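Local structure of glutathione S-transferase delta (Bombyx mori, 3VK9) at residues D112-Y115 / P116-A120; P152-T155 / V156-S160; K182-Y185 / E186-S190; K201-E204 / A205-L209. The protein probably catalyses the conjugation of glutathione to electrophilic compounds, working as a homodimer of the delta class of glutathione transferases. All coordinates share one frame; numbering follows the deposited sequence. Where two conformers were deposited one is given.

Interaction 1 of 4, residues D112-Y115 / P116-A120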
loop_
_atom_site.group_PDB
_atom_site.type_symbol
_atom_site.label_atom_id
_atom_site.label_comp_id
_atom_site.label_asym_id
_atom_site.label_seq_id
_atom_site.Cartn_x
_atom_site.Cartn_y
_atom_site.Cartn_z
ATOM N N ASP A 112 -3.217 -3.393 -13.640
ATOM C CA ASP A 112 -4.184 -2.687 -14.498
ATOM C C ASP A 112 -3.949 -2.954 -15.976
ATOM O O ASP A 112 -4.891 -3.057 -16.776
ATOM C CB ASP A 112 -4.164 -1.175 -14.240
ATOM C CG ASP A 112 -4.811 -0.800 -12.914
ATOM O OD1 ASP A 112 -5.466 -1.673 -12.299
ATOM O OD2 ASP A 112 -4.666 0.368 -12.489
ATOM N N TYR A 113 -2.678 -3.068 -16.333
ATOM C CA TYR A 113 -2.281 -3.260 -17.715
ATOM C C TYR A 113 -2.489 -4.700 -18.174
ATOM O O TYR A 113 -3.016 -4.951 -19.264
ATOM C CB TYR A 113 -0.797 -2.897 -17.868
ATOM C CG TYR A 113 -0.232 -3.275 -19.210
ATOM C CD1 TYR A 113 -0.700 -2.668 -20.370
ATOM C CD2 TYR A 113 0.777 -4.232 -19.323
ATOM C CE1 TYR A 113 -0.191 -3.003 -21.609
ATOM C CE2 TYR A 113 1.300 -4.569 -20.565
ATOM C CZ TYR A 113 0.810 -3.950 -21.702
ATOM O OH TYR A 113 1.313 -4.270 -22.952
ATOM N N PHE A 114 -2.073 -5.635 -17.321
ATOM C CA PHE A 114 -1.912 -7.041 -17.701
ATOM C C PHE A 114 -3.127 -7.952 -17.492
ATOM O O PHE A 114 -3.441 -8.768 -18.352
ATOM C CB PHE A 114 -0.694 -7.628 -16.981
ATOM C CG PHE A 114 -0.194 -8.920 -17.574
ATOM C CD1 PHE A 114 -0.017 -9.046 -18.934
ATOM C CD2 PHE A 114 0.110 -10.004 -16.764
ATOM C CE1 PHE A 114 0.451 -10.236 -19.481
ATOM C CE2 PHE A 114 0.582 -11.190 -17.303
ATOM C CZ PHE A 114 0.751 -11.304 -18.657
ATOM N N TYR A 115 -3.797 -7.833 -16.348
ATOM C CA TYR A 115 -4.829 -8.807 -15.993
ATOM C C TYR A 115 -6.120 -8.702 -16.811
ATOM O O TYR A 115 -6.801 -9.705 -17.015
ATOM C CB TYR A 115 -5.099 -8.805 -14.484
ATOM C CG TYR A 115 -3.925 -9.322 -13.664
ATOM C CD1 TYR A 115 -3.140 -10.375 -14.119
ATOM C CD2 TYR A 115 -3.601 -8.755 -12.443
ATOM C CE1 TYR A 115 -2.064 -10.851 -13.371
ATOM C CE2 TYR A 115 -2.533 -9.224 -11.688
ATOM C CZ TYR A 115 -1.765 -10.269 -12.160
ATOM O OH TYR A 115 -0.701 -10.734 -11.412
ATOM N N PRO A 116 -6.462 -7.495 -17.287
ATOM C CA PRO A 116 -7.534 -7.426 -18.283
ATOM C C PRO A 116 -7.209 -8.252 -19.531
ATOM O O PRO A 116 -8.115 -8.856 -20.106
ATOM C CB PRO A 116 -7.584 -5.938 -18.640
ATOM C CG PRO A 116 -7.120 -5.250 -17.397
ATOM C CD PRO A 116 -6.067 -6.157 -16.805
ATOM N N GLN A 117 -5.944 -8.279 -19.948
ATOM C CA GLN A 117 -5.569 -9.049 -21.134
ATOM C C GLN A 117 -5.632 -10.553 -20.876
ATOM O O GLN A 117 -6.038 -11.330 -21.741
ATOM C CB GLN A 117 -4.162 -8.684 -21.594
ATOM C CG GLN A 117 -3.905 -7.198 -21.736
ATOM C CD GLN A 117 -2.505 -6.939 -22.254
ATOM O OE1 GLN A 117 -2.118 -7.474 -23.295
ATOM N NE2 GLN A 117 -1.726 -6.146 -21.517
ATOM N N VAL A 118 -5.231 -10.958 -19.682
ATOM C CA VAL A 118 -5.154 -12.374 -19.346
ATOM C C VAL A 118 -6.517 -12.976 -19.002
ATOM O O VAL A 118 -6.837 -14.086 -19.431
ATOM C CB VAL A 118 -4.193 -12.608 -18.166
ATOM C CG1 VAL A 118 -4.032 -14.095 -17.896
ATOM C CG2 VAL A 118 -2.840 -11.961 -18.455
ATOM N N PHE A 119 -7.315 -12.246 -18.227
ATOM C CA PHE A 119 -8.564 -12.798 -17.710
ATOM C C PHE A 119 -9.835 -12.223 -18.327
ATOM O O PHE A 119 -10.936 -12.654 -17.979
ATOM C CB PHE A 119 -8.624 -12.652 -16.192
ATOM C CG PHE A 119 -7.517 -13.355 -15.483
ATOM C CD1 PHE A 119 -6.441 -12.644 -14.977
ATOM C CD2 PHE A 119 -7.540 -14.732 -15.340
ATOM C CE1 PHE A 119 -5.417 -13.294 -14.332
ATOM C CE2 PHE A 119 -6.519 -15.391 -14.690
ATOM C CZ PHE A 119 -5.456 -14.677 -14.187
ATOM N N ALA A 120 -9.690 -11.258 -19.228
ATOM C CA ALA A 120 -10.850 -10.681 -19.910
ATOM C C ALA A 120 -10.588 -10.474 -21.396
ATOM O O ALA A 120 -11.252 -9.661 -22.040
ATOM C CB ALA A 120 -11.248 -9.365 -19.258
#
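Gln117 reaches back one turn to Tyr113 near the C-terminal end of helix 89-119, a worked example of i to i+4 contacts at a proline kink, in the helical C-terminal domain of a glutathione transferase. Its NE2 meets two parts of the same residue. It donates to Tyr113 O at 2.9 Å in a nearly straight bond (171°), the acceptor lying in the amide plane while the donor stands well above the plane of the carbonyl. The same NE2 sits over the centre of the Tyr113 ring, 3.4 Å from its CZ. Pro116 explains the detour: without an N-H it cannot bond to Asp112 O, and its CG rests 3.2 Å from that oxygen instead. The backbone N of Gln117 makes a weak bond to Phe114 O, leaving the side chain to serve Tyr113 O. With an alanine here, Tyr113 O would probably lose the donor that replaces the missing helical bond, and the ring face its amide cover.

Val118 repeats the spacing on apolar terms. Its CG1 is anti to the backbone N (-175°), which turns CG2 back over the Phe114 ring in a CH-pi contact, 3.6 Å from the centroid and close to the normal. Farther out, Tyr113 OH is bonded to Asp172 and Asn129, Tyr115 OH to Tyr107, and Phe114 lies on Val210 of helix 195-213. The last turn carries Phe119 alongside Tyr115, their rings oblique, with Tyr115 CD1 3.7 Å from Phe119 CE1.

Interaction 2 of 4, residues P152-T155 / V156-S160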
loop_
_atom_site.group_PDB
_atom_site.type_symbol
_atom_site.label_atom_id
_atom_site.label_comp_id
_atom_site.label_asym_id
_atom_site.label_seq_id
_atom_site.Cartn_x
_atom_site.Cartn_y
_atom_site.Cartn_z
ATOM N N PRO A 152 21.581 0.262 1.776
ATOM C CA PRO A 152 22.738 -0.551 1.401
ATOM C C PRO A 152 22.522 -2.063 1.552
ATOM O O PRO A 152 23.286 -2.822 0.981
ATOM C CB PRO A 152 23.832 -0.056 2.359
ATOM C CG PRO A 152 23.085 0.465 3.549
ATOM C CD PRO A 152 21.838 1.077 2.983
ATOM N N ASN A 153 21.512 -2.495 2.298
ATOM C CA ASN A 153 21.297 -3.930 2.481
ATOM C C ASN A 153 20.039 -4.428 1.780
ATOM O O ASN A 153 19.125 -3.653 1.491
ATOM C CB ASN A 153 21.209 -4.257 3.966
ATOM C CG ASN A 153 22.294 -3.572 4.766
ATOM O OD1 ASN A 153 23.473 -3.725 4.466
ATOM N ND2 ASN A 153 21.902 -2.795 5.775
ATOM N N LEU A 154 19.995 -5.730 1.520
ATOM C CA LEU A 154 18.763 -6.377 1.089
ATOM C C LEU A 154 17.674 -6.133 2.149
ATOM O O LEU A 154 17.921 -6.293 3.347
ATOM C CB LEU A 154 18.990 -7.875 0.923
ATOM C CG LEU A 154 17.796 -8.693 0.418
ATOM C CD1 LEU A 154 17.703 -8.596 -1.097
ATOM C CD2 LEU A 154 17.920 -10.142 0.865
ATOM N N THR A 155 16.485 -5.728 1.715
ATOM C CA THR A 155 15.361 -5.547 2.659
ATOM C C THR A 155 14.063 -6.172 2.142
ATOM O O THR A 155 13.964 -6.570 0.980
ATOM C CB THR A 155 15.091 -4.063 2.970
ATOM O OG1 THR A 155 14.593 -3.406 1.795
ATOM C CG2 THR A 155 16.370 -3.354 3.459
ATOM N N VAL A 156 13.059 -6.255 3.008
ATOM C CA VAL A 156 11.775 -6.760 2.577
ATOM C C VAL A 156 11.223 -5.964 1.388
ATOM O O VAL A 156 10.368 -6.467 0.660
ATOM C CB VAL A 156 10.749 -6.780 3.738
ATOM C CG1 VAL A 156 11.113 -7.867 4.737
ATOM C CG2 VAL A 156 10.682 -5.405 4.410
ATOM N N ALA A 157 11.693 -4.726 1.200
ATOM C CA ALA A 157 11.299 -3.949 0.026
ATOM C C ALA A 157 11.813 -4.558 -1.283
ATOM O O ALA A 157 11.083 -4.614 -2.267
ATOM C CB ALA A 157 11.745 -2.490 0.151
ATOM N N ASP A 158 13.073 -4.988 -1.306
ATOM C CA ASP A 158 13.590 -5.699 -2.479
ATOM C C ASP A 158 12.751 -6.960 -2.762
ATOM O O ASP A 158 12.384 -7.258 -3.896
ATOM C CB ASP A 158 15.069 -6.075 -2.280
ATOM C CG ASP A 158 15.973 -4.854 -2.062
ATOM O OD1 ASP A 158 16.210 -4.100 -3.031
ATOM O OD2 ASP A 158 16.453 -4.659 -0.926
ATOM N N LEU A 159 12.449 -7.710 -1.720
ATOM C CA LEU A 159 11.798 -8.994 -1.899
ATOM C C LEU A 159 10.361 -8.842 -2.431
ATOM O O LEU A 159 9.919 -9.587 -3.305
ATOM C CB LEU A 159 11.820 -9.780 -0.578
ATOM C CG LEU A 159 13.190 -10.038 0.066
ATOM C CD1 LEU A 159 13.053 -10.860 1.379
ATOM C CD2 LEU A 159 14.121 -10.732 -0.905
ATOM N N SER A 160 9.639 -7.873 -1.896
ATOM C CA SER A 160 8.289 -7.586 -2.375
ATOM C C SER A 160 8.344 -7.042 -3.807
ATOM O O SER A 160 7.592 -7.482 -4.673
ATOM C CB SER A 160 7.589 -6.597 -1.440
ATOM O OG SER A 160 6.266 -6.357 -1.863
HETATM O O HOH W 1 16.749 -2.438 0.330
#
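The flat carboxylate of Asp158 is engaged at both oxygens, and OD2 is the one that meets Thr155. OD2 accepts from the backbone N of Thr155 at 2.8 Å, through the lone pair directed away from OD1. OD1 is taken up outside the turn, by Val149 N and by the indole of Trp184. The second flat group is the Thr155 carbonyl: Leu159 N approaches its O in the carbonyl plane, at 3.3 Å, the first regular helical bond. Beside the carboxylate, Leu154 CD1 lies 3.8 Å from Asp158 CB and covers the stem of the acid.

Thr155 closes the arrangement from its own side. Its OG1 stands between the backbone N and the carbonyl carbon (chi1 68°), where it accepts from Ala157 N at 3.2 Å in a bent bond. The same hydroxyl donates to a water, which in turn donates to Asn153 O and, at 2.6 Å, to Asp158 OD2. Thus the acid is gripped by a backbone N-H, a water and two outside donors, while the nearby N-terminal end of the helix would probably favour its negative charge.

Leu154 CD1 also reaches Leu159 CD2, 4.2 Å away, bringing together the residue before the N-cap and one in the first turn. Val156 and Leu159 pack on helix 12-24, so this start of helix 156-167 borders the thioredoxin-like domain. A capping box of Thr155 and Asp158 with a hydrophobic staple of Leu154 and Leu159 is a pairing familiar from this helix in glutathione transferases.

Interaction 3 of 4, residues K182-Y185 / E186-S190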
loop_
_atom_site.group_PDB
_atom_site.type_symbol
_atom_site.label_atom_id
_atom_site.label_comp_id
_atom_site.label_asym_id
_atom_site.label_seq_id
_atom_site.Cartn_x
_atom_site.Cartn_y
_atom_site.Cartn_z
ATOM N N LYS A 182 17.729 -3.600 -14.230
ATOM C CA LYS A 182 18.360 -4.846 -14.682
ATOM C C LYS A 182 19.456 -5.282 -13.701
ATOM O O LYS A 182 19.504 -6.443 -13.297
ATOM C CB LYS A 182 18.922 -4.665 -16.092
ATOM C CG LYS A 182 19.588 -5.917 -16.706
ATOM C CD LYS A 182 20.149 -5.588 -18.076
ATOM C CE LYS A 182 20.932 -6.745 -18.671
ATOM N NZ LYS A 182 21.070 -6.578 -20.147
ATOM N N ARG A 183 20.322 -4.340 -13.309
ATOM C CA ARG A 183 21.408 -4.604 -12.360
ATOM C C ARG A 183 20.870 -5.118 -11.019
ATOM O O ARG A 183 21.284 -6.163 -10.514
ATOM C CB ARG A 183 22.246 -3.335 -12.141
ATOM C CG ARG A 183 23.284 -3.482 -11.045
ATOM C CD ARG A 183 24.136 -2.219 -10.829
ATOM N NE ARG A 183 23.376 -0.962 -10.766
ATOM C CZ ARG A 183 22.603 -0.575 -9.750
ATOM N NH1 ARG A 183 22.429 -1.358 -8.692
ATOM N NH2 ARG A 183 21.978 0.595 -9.800
ATOM N N TRP A 184 19.939 -4.370 -10.455
ATOM C CA TRP A 184 19.277 -4.748 -9.201
ATOM C C TRP A 184 18.594 -6.127 -9.276
ATOM O O TRP A 184 18.769 -6.969 -8.393
ATOM C CB TRP A 184 18.289 -3.641 -8.809
ATOM C CG TRP A 184 17.272 -4.029 -7.790
ATOM C CD1 TRP A 184 17.413 -3.987 -6.429
ATOM C CD2 TRP A 184 15.955 -4.510 -8.045
ATOM N NE1 TRP A 184 16.254 -4.415 -5.824
ATOM C CE2 TRP A 184 15.341 -4.739 -6.793
ATOM C CE3 TRP A 184 15.226 -4.765 -9.211
ATOM C CZ2 TRP A 184 14.030 -5.224 -6.676
ATOM C CZ3 TRP A 184 13.928 -5.234 -9.098
ATOM C CH2 TRP A 184 13.343 -5.465 -7.837
ATOM N N TYR A 185 17.817 -6.355 -10.331
ATOM C CA TYR A 185 17.179 -7.651 -10.550
ATOM C C TYR A 185 18.183 -8.786 -10.364
ATOM O O TYR A 185 17.952 -9.724 -9.588
ATOM C CB TYR A 185 16.609 -7.699 -11.967
ATOM C CG TYR A 185 15.578 -8.787 -12.234
ATOM C CD1 TYR A 185 14.401 -8.870 -11.475
ATOM C CD2 TYR A 185 15.742 -9.687 -13.294
ATOM C CE1 TYR A 185 13.444 -9.849 -11.738
ATOM C CE2 TYR A 185 14.778 -10.675 -13.568
ATOM C CZ TYR A 185 13.639 -10.748 -12.785
ATOM O OH TYR A 185 12.692 -11.709 -13.043
ATOM N N GLU A 186 19.302 -8.694 -11.080
ATOM C CA GLU A 186 20.342 -9.707 -10.989
ATOM C C GLU A 186 20.925 -9.832 -9.584
ATOM O O GLU A 186 21.125 -10.934 -9.092
ATOM C CB GLU A 186 21.473 -9.426 -11.981
ATOM C CG GLU A 186 22.569 -10.472 -11.905
ATOM C CD GLU A 186 23.746 -10.170 -12.797
ATOM O OE1 GLU A 186 23.910 -8.999 -13.206
ATOM O OE2 GLU A 186 24.517 -11.107 -13.073
ATOM N N THR A 187 21.203 -8.701 -8.947
ATOM C CA THR A 187 21.761 -8.710 -7.600
ATOM C C THR A 187 20.838 -9.450 -6.628
ATOM O O THR A 187 21.273 -10.279 -5.833
ATOM C CB THR A 187 21.968 -7.265 -7.051
ATOM O OG1 THR A 187 22.860 -6.534 -7.900
ATOM C CG2 THR A 187 22.535 -7.302 -5.628
ATOM N N VAL A 188 19.553 -9.143 -6.695
ATOM C CA VAL A 188 18.614 -9.730 -5.748
ATOM C C VAL A 188 18.461 -11.234 -6.003
ATOM O O VAL A 188 18.491 -12.027 -5.071
ATOM C CB VAL A 188 17.290 -8.976 -5.735
ATOM C CG1 VAL A 188 16.246 -9.714 -4.881
ATOM C CG2 VAL A 188 17.528 -7.562 -5.180
ATOM N N LYS A 189 18.379 -11.621 -7.271
ATOM C CA LYS A 189 18.331 -13.034 -7.639
ATOM C C LYS A 189 19.468 -13.829 -6.995
ATOM O O LYS A 189 19.268 -14.951 -6.521
ATOM C CB LYS A 189 18.433 -13.182 -9.159
ATOM C CG LYS A 189 17.143 -12.963 -9.916
ATOM C CD LYS A 189 17.451 -12.748 -11.385
ATOM C CE LYS A 189 16.487 -13.476 -12.300
ATOM N NZ LYS A 189 17.007 -13.384 -13.704
ATOM N N SER A 190 20.665 -13.243 -6.983
ATOM C CA SER A 190 21.862 -13.930 -6.510
ATOM C C SER A 190 22.127 -13.736 -5.023
ATOM O O SER A 190 23.071 -14.312 -4.477
ATOM C CB SER A 190 23.089 -13.451 -7.290
ATOM O OG SER A 190 22.766 -13.248 -8.647
HETATM O O HOH W 2 22.482 -4.046 -7.460
HETATM O O HOH W 3 24.048 -7.277 -11.084
#
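Lys189 runs from its CB back over Tyr185, one turn earlier in helix 179-191, and illustrates how an i to i+4 pair in a helix of the transferase C-terminal domain can lay an aliphatic chain on a ring. CB lies just beyond Tyr185 O, and CG comes within 3.4 Å of the same oxygen. CD then passes over the ring face, displaced toward the rim, in a CH-pi contact with its centroid 4.3 Å away. A bend at chi3 (138°) carries CE to 3.5 Å from Tyr185 CE2, and NZ ends beside the same carbon. The hydroxyl beyond is bonded to Glu169, and the ring also meets Phe175 edge-to-face.

Trp184 and Val188 repeat the spacing on the next side of the helix, but here the side chains lie side by side and point the same way. Because CG1 of Val188 is anti to the backbone N (172°), CG2 is turned over the five-membered ring of Trp184, 3.9 Å from its centroid and nearest to NE1. That indole nitrogen gives its hydrogen to Asp158, so the methyl covers a polar atom already satisfied. Both residues pack on Ile162 of helix 156-167.

Toward the surface, Arg183 and Thr187 share a polar link. The guanidinium also donates to the backbone O of Gln146 and of Leu143, which hold it against the loop that follows helix 126-142. A water in its plane accepts from Arg183 NH1 at 3.0 Å and lies 2.6 Å from Thr187 OG1.

Interaction 4 of 4, residues K201-E204 / A205-L209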
loop_
_atom_site.group_PDB
_atom_site.type_symbol
_atom_site.label_atom_id
_atom_site.label_comp_id
_atom_site.label_asym_id
_atom_site.label_seq_id
_atom_site.Cartn_x
_atom_site.Cartn_y
_atom_site.Cartn_z
ATOM N N LYS A 201 10.285 -20.724 -8.924
ATOM C CA LYS A 201 9.354 -21.831 -9.082
ATOM C C LYS A 201 7.933 -21.292 -9.299
ATOM O O LYS A 201 7.301 -21.585 -10.309
ATOM C CB LYS A 201 9.409 -22.740 -7.855
ATOM C CG LYS A 201 8.531 -23.977 -7.976
ATOM C CD LYS A 201 8.710 -24.905 -6.785
ATOM C CE LYS A 201 7.786 -26.116 -6.900
ATOM N NZ LYS A 201 7.937 -27.050 -5.751
ATOM N N GLY A 202 7.443 -20.492 -8.361
ATOM C CA GLY A 202 6.135 -19.870 -8.511
ATOM C C GLY A 202 5.980 -19.008 -9.764
ATOM O O GLY A 202 4.937 -19.038 -10.417
ATOM N N LEU A 203 7.009 -18.231 -10.098
ATOM C CA LEU A 203 6.991 -17.406 -11.305
ATOM C C LEU A 203 6.713 -18.287 -12.517
ATOM O O LEU A 203 5.960 -17.918 -13.435
ATOM C CB LEU A 203 8.327 -16.674 -11.475
ATOM C CG LEU A 203 8.496 -15.757 -12.694
ATOM C CD1 LEU A 203 7.368 -14.712 -12.772
ATOM C CD2 LEU A 203 9.869 -15.097 -12.714
ATOM N N GLU A 204 7.313 -19.474 -12.508
ATOM C CA GLU A 204 7.125 -20.410 -13.605
ATOM C C GLU A 204 5.671 -20.852 -13.689
ATOM O O GLU A 204 5.128 -20.957 -14.786
ATOM C CB GLU A 204 8.053 -21.623 -13.460
ATOM C CG GLU A 204 8.160 -22.477 -14.713
ATOM C CD GLU A 204 8.731 -21.713 -15.903
ATOM O OE1 GLU A 204 9.538 -20.780 -15.688
ATOM O OE2 GLU A 204 8.366 -22.046 -17.054
ATOM N N ALA A 205 5.050 -21.108 -12.533
ATOM C CA ALA A 205 3.645 -21.518 -12.477
ATOM C C ALA A 205 2.737 -20.420 -13.032
ATOM O O ALA A 205 1.789 -20.694 -13.769
ATOM C CB ALA A 205 3.250 -21.842 -11.046
ATOM N N PHE A 206 3.038 -19.180 -12.656
ATOM C CA PHE A 206 2.336 -17.992 -13.144
ATOM C C PHE A 206 2.430 -17.873 -14.673
ATOM O O PHE A 206 1.422 -17.655 -15.344
ATOM C CB PHE A 206 2.908 -16.736 -12.459
ATOM C CG PHE A 206 2.313 -15.429 -12.948
ATOM C CD1 PHE A 206 0.990 -15.108 -12.690
ATOM C CD2 PHE A 206 3.093 -14.512 -13.631
ATOM C CE1 PHE A 206 0.445 -13.903 -13.135
ATOM C CE2 PHE A 206 2.561 -13.310 -14.080
ATOM C CZ PHE A 206 1.237 -13.001 -13.829
ATOM N N LYS A 207 3.637 -18.020 -15.217
ATOM C CA LYS A 207 3.810 -18.042 -16.664
ATOM C C LYS A 207 2.947 -19.140 -17.290
ATOM O O LYS A 207 2.336 -18.938 -18.332
ATOM C CB LYS A 207 5.290 -18.184 -17.042
ATOM C CG LYS A 207 6.100 -16.924 -16.754
ATOM C CD LYS A 207 7.587 -17.152 -16.935
ATOM C CE LYS A 207 8.401 -15.914 -16.564
ATOM N NZ LYS A 207 9.857 -16.165 -16.803
ATOM N N GLY A 208 2.872 -20.285 -16.618
ATOM C CA GLY A 208 2.006 -21.377 -17.025
ATOM C C GLY A 208 0.537 -20.994 -17.089
ATOM O O GLY A 208 -0.141 -21.281 -18.084
ATOM N N LEU A 209 0.043 -20.348 -16.033
ATOM C CA LEU A 209 -1.347 -19.908 -15.977
ATOM C C LEU A 209 -1.584 -18.916 -17.100
ATOM O O LEU A 209 -2.572 -19.021 -17.824
ATOM C CB LEU A 209 -1.660 -19.250 -14.631
ATOM C CG LEU A 209 -3.101 -19.160 -14.087
ATOM C CD1 LEU A 209 -3.174 -18.076 -13.004
ATOM C CD2 LEU A 209 -4.132 -18.887 -15.166
HETATM O O HOH W 4 10.331 -18.086 -14.918
#
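Leu203 and Lys207 are set at a slant to each other one turn apart on helix 195-213, the methylene part of the lysine passing across the leucine. Lys207 starts with CG beside its backbone N (chi1 -71°) and then runs fully extended, so that its CE arrives 3.9 Å from Leu203 CG and only slightly farther from CD1. The ammonium group is thereby carried beyond the leucine, where NZ forms a salt bridge with Glu169 in a loop. Glu204 comes up on another side. Bent at chi2 (61°), it does not meet the lysine directly; OE1 stays 4.8 Å from Lys207 NZ, and a water fills the interval. That water donates to Glu204 OE1 at 2.9 Å and accepts from Lys207 NZ at 2.7 Å. A serine in place of Lys207 would probably leave Glu169 without its salt-bridge mate and uncover the flank of Leu203.

Phe206 is turned away from this polar edge of the helix, its CG anti to the backbone N (177°). Its ring meets Leu203 obliquely, CD2 being 4.4 Å from Leu203 CD1, so the two form one apolar surface. Helix 156-167 lies against that surface, Ser166 meeting Leu203 and Ser167 meeting Phe206, while Phe206 continues onto Phe114 and Tyr115 of helix 89-119 and thus joins the C-terminal helix to two earlier ones.

In the fold
The four contacts, each local to one turn or cap, pair up through space. Interactions 2 and 3 join helices 156-167 and 179-191: the capping acid is probably hydrogen-bonded to the indole, Asp158 OD1 to Trp184 NE1 at 2.8 Å, and Asp158 CB lies 4.1 Å from Val188 CG2. Interactions 1 and 4 touch through Phe206, whose CZ is 4.0 Å from Phe114 CE2. Interactions 3 and 4 do not touch, yet Glu169 serves both, taking Tyr185 OH and Lys207 NZ. Interactions 1 and 2 lie on opposite sides of the chain's centre, their centres 28 Å apart. Interaction 2 borders the thioredoxin-like domain, which in this family carries most of the glutathione site.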